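Local structure of RNA-directed RNA polymerase (Infectious pancreatic necrosis virus, 3ZED) at residues Glu614-Leu618 with Ile669-Leu675. The protein probably acts as the viral RNA-dependent RNA polymerase, extending RNA from ribonucleoside triphosphates and also becoming covalently attached to the genomic RNA. Sequence-based numbering, arbitrary orientation.
Sequences EAIRL and ITLSEPL
E614, on helix 604-621, meets the loop 669-675 at its CB and again at its carboxylate, with CG bridging the two, and tracing the side chain outward from the backbone defines the contact. CB packs on CD1 of L671 at 3.7 Å, an apolar start. The chain then bends at chi2 (-66°), which swings the carboxylate toward L675 N and the R617 guanidinium. There the two oxygens divide their work. OE2 accepts the backbone N-H of L675 on its syn side, 2.9 Å from L675 N, with an N-H...O angle of 150° and the donor slightly out of the carboxylate plane. OE1 offers its syn lone pair to R617 NH1 at 2.7 Å, an intrahelical i to i+3 salt bridge; the 130° angle at the hydrogen and the tilt of OE1 from the guanidinium plane show that it is bent.

R617 in turn lies beside L675, whose CB sits 3.7 Å above one guanidinium face, offset toward its rim. Below this polar layer, L675 CD1 touches both R617 CB and L618 CG. L618 CD1 lies 3.7 Å from L671 CD2 and also meets I669 CD1 tip to tip, at 3.8 Å.

Within the thumb domain, the contact lays the irregular segment that leads into helix 677-683 against helix 604-621. Helix 625-645 adds R639, paired with E614 OE2, and S635, bonded to E614 OE1, while E628 pairs with R617. Each oxygen of the buried E614 carboxylate therefore takes two donors, one of them an arginine: R617 and S635 at OE1, L675 N and R639 at OE2. This would be expected to stabilise its ionised form and fix its rotation.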
loop_
_atom_site.group_PDB
_atom_site.type_symbol
_atom_site.label_atom_id
_atom_site.label_comp_id
_atom_site.label_asym_id
_atom_site.label_seq_id
_atom_site.Cartn_x
_atom_site.Cartn_y
_atom_site.Cartn_z
ATOM N N GLU B 614 -22.511 -14.046 -3.769
ATOM C CA GLU B 614 -22.033 -14.820 -2.630
ATOM C C GLU B 614 -21.060 -14.002 -1.769
ATOM O O GLU B 614 -21.163 -14.049 -0.544
ATOM C CB GLU B 614 -21.360 -16.135 -3.082
ATOM C CG GLU B 614 -22.297 -17.176 -3.681
ATOM C CD GLU B 614 -23.332 -17.769 -2.746
ATOM O OE1 GLU B 614 -24.352 -17.101 -2.472
ATOM O OE2 GLU B 614 -23.143 -18.924 -2.314
ATOM N N ALA B 615 -20.132 -13.242 -2.403
ATOM C CA ALA B 615 -19.136 -12.431 -1.697
ATOM C C ALA B 615 -19.788 -11.296 -0.922
ATOM O O ALA B 615 -19.422 -11.095 0.233
ATOM C CB ALA B 615 -18.091 -11.892 -2.654
ATOM N N ILE B 616 -20.796 -10.611 -1.499
ATOM C CA ILE B 616 -21.505 -9.534 -0.798
ATOM C C ILE B 616 -22.217 -10.118 0.483
ATOM O O ILE B 616 -22.221 -9.470 1.538
ATOM C CB ILE B 616 -22.440 -8.684 -1.709
ATOM C CG1 ILE B 616 -22.714 -7.300 -1.095
ATOM C CG2 ILE B 616 -23.749 -9.378 -2.077
ATOM C CD1 ILE B 616 -21.558 -6.255 -1.234
ATOM N N ARG B 617 -22.713 -11.362 0.398
ATOM C CA ARG B 617 -23.329 -12.045 1.538
ATOM C C ARG B 617 -22.263 -12.381 2.593
ATOM O O ARG B 617 -22.449 -12.037 3.755
ATOM C CB ARG B 617 -24.053 -13.318 1.085
ATOM C CG ARG B 617 -25.274 -13.068 0.210
ATOM C CD ARG B 617 -25.778 -14.361 -0.422
ATOM N NE ARG B 617 -26.421 -15.208 0.577
ATOM C CZ ARG B 617 -26.681 -16.502 0.425
ATOM N NH1 ARG B 617 -26.328 -17.132 -0.688
ATOM N NH2 ARG B 617 -27.285 -17.177 1.385
ATOM N N LEU B 618 -21.134 -12.985 2.170
ATOM C CA LEU B 618 -20.019 -13.407 3.024
ATOM C C LEU B 618 -19.416 -12.301 3.872
ATOM O O LEU B 618 -19.115 -12.523 5.050
ATOM C CB LEU B 618 -18.879 -13.971 2.169
ATOM C CG LEU B 618 -18.911 -15.404 1.752
ATOM C CD1 LEU B 618 -17.882 -15.638 0.681
ATOM C CD2 LEU B 618 -18.602 -16.295 2.906
ATOM N N ILE B 669 -11.511 -20.666 1.156
ATOM C CA ILE B 669 -12.920 -21.060 1.078
ATOM C C ILE B 669 -13.330 -21.206 -0.393
ATOM O O ILE B 669 -12.750 -20.562 -1.272
ATOM C CB ILE B 669 -13.885 -20.134 1.863
ATOM C CG1 ILE B 669 -14.071 -18.777 1.201
ATOM C CG2 ILE B 669 -13.472 -19.984 3.322
ATOM C CD1 ILE B 669 -15.427 -18.464 0.961
ATOM N N THR B 670 -14.316 -22.078 -0.649
ATOM C CA THR B 670 -14.831 -22.335 -1.985
ATOM C C THR B 670 -16.307 -21.919 -2.062
ATOM O O THR B 670 -17.055 -22.108 -1.101
ATOM C CB THR B 670 -14.604 -23.809 -2.404
ATOM O OG1 THR B 670 -15.277 -24.034 -3.641
ATOM C CG2 THR B 670 -15.116 -24.817 -1.376
ATOM N N LEU B 671 -16.721 -21.384 -3.224
ATOM C CA LEU B 671 -18.093 -20.949 -3.460
ATOM C C LEU B 671 -18.838 -21.902 -4.411
ATOM O O LEU B 671 -19.907 -21.543 -4.912
ATOM C CB LEU B 671 -18.120 -19.501 -4.001
ATOM C CG LEU B 671 -17.493 -18.399 -3.131
ATOM C CD1 LEU B 671 -17.778 -17.012 -3.711
ATOM C CD2 LEU B 671 -17.975 -18.463 -1.712
ATOM N N SER B 672 -18.301 -23.139 -4.623
ATOM C CA SER B 672 -18.912 -24.156 -5.495
ATOM C C SER B 672 -20.260 -24.614 -4.932
ATOM O O SER B 672 -21.193 -24.877 -5.700
ATOM C CB SER B 672 -17.978 -25.340 -5.703
ATOM O OG SER B 672 -17.642 -25.967 -4.478
ATOM N N GLU B 673 -20.375 -24.666 -3.588
ATOM C CA GLU B 673 -21.643 -24.983 -2.923
ATOM C C GLU B 673 -22.240 -23.683 -2.363
ATOM O O GLU B 673 -21.471 -22.796 -1.968
ATOM C CB GLU B 673 -21.470 -26.054 -1.832
ATOM C CG GLU B 673 -21.458 -27.482 -2.382
ATOM C CD GLU B 673 -22.659 -27.908 -3.213
ATOM O OE1 GLU B 673 -23.791 -27.897 -2.678
ATOM O OE2 GLU B 673 -22.466 -28.256 -4.401
ATOM N N PRO B 674 -23.584 -23.504 -2.377
ATOM C CA PRO B 674 -24.154 -22.240 -1.864
ATOM C C PRO B 674 -23.788 -21.979 -0.410
ATOM O O PRO B 674 -23.565 -22.917 0.366
ATOM C CB PRO B 674 -25.673 -22.441 -1.999
ATOM C CG PRO B 674 -25.836 -23.558 -2.964
ATOM C CD PRO B 674 -24.641 -24.435 -2.819
ATOM N N LEU B 675 -23.687 -20.694 -0.059
ATOM C CA LEU B 675 -23.381 -20.214 1.290
ATOM C C LEU B 675 -24.429 -20.737 2.304
ATOM O O LEU B 675 -25.636 -20.666 2.041
ATOM C CB LEU B 675 -23.397 -18.670 1.258
ATOM C CG LEU B 675 -22.832 -17.910 2.447
ATOM C CD1 LEU B 675 -22.401 -16.537 2.012
ATOM C CD2 LEU B 675 -23.861 -17.760 3.570
HETATM O O HOH W 1 -27.742 -19.863 3.228
#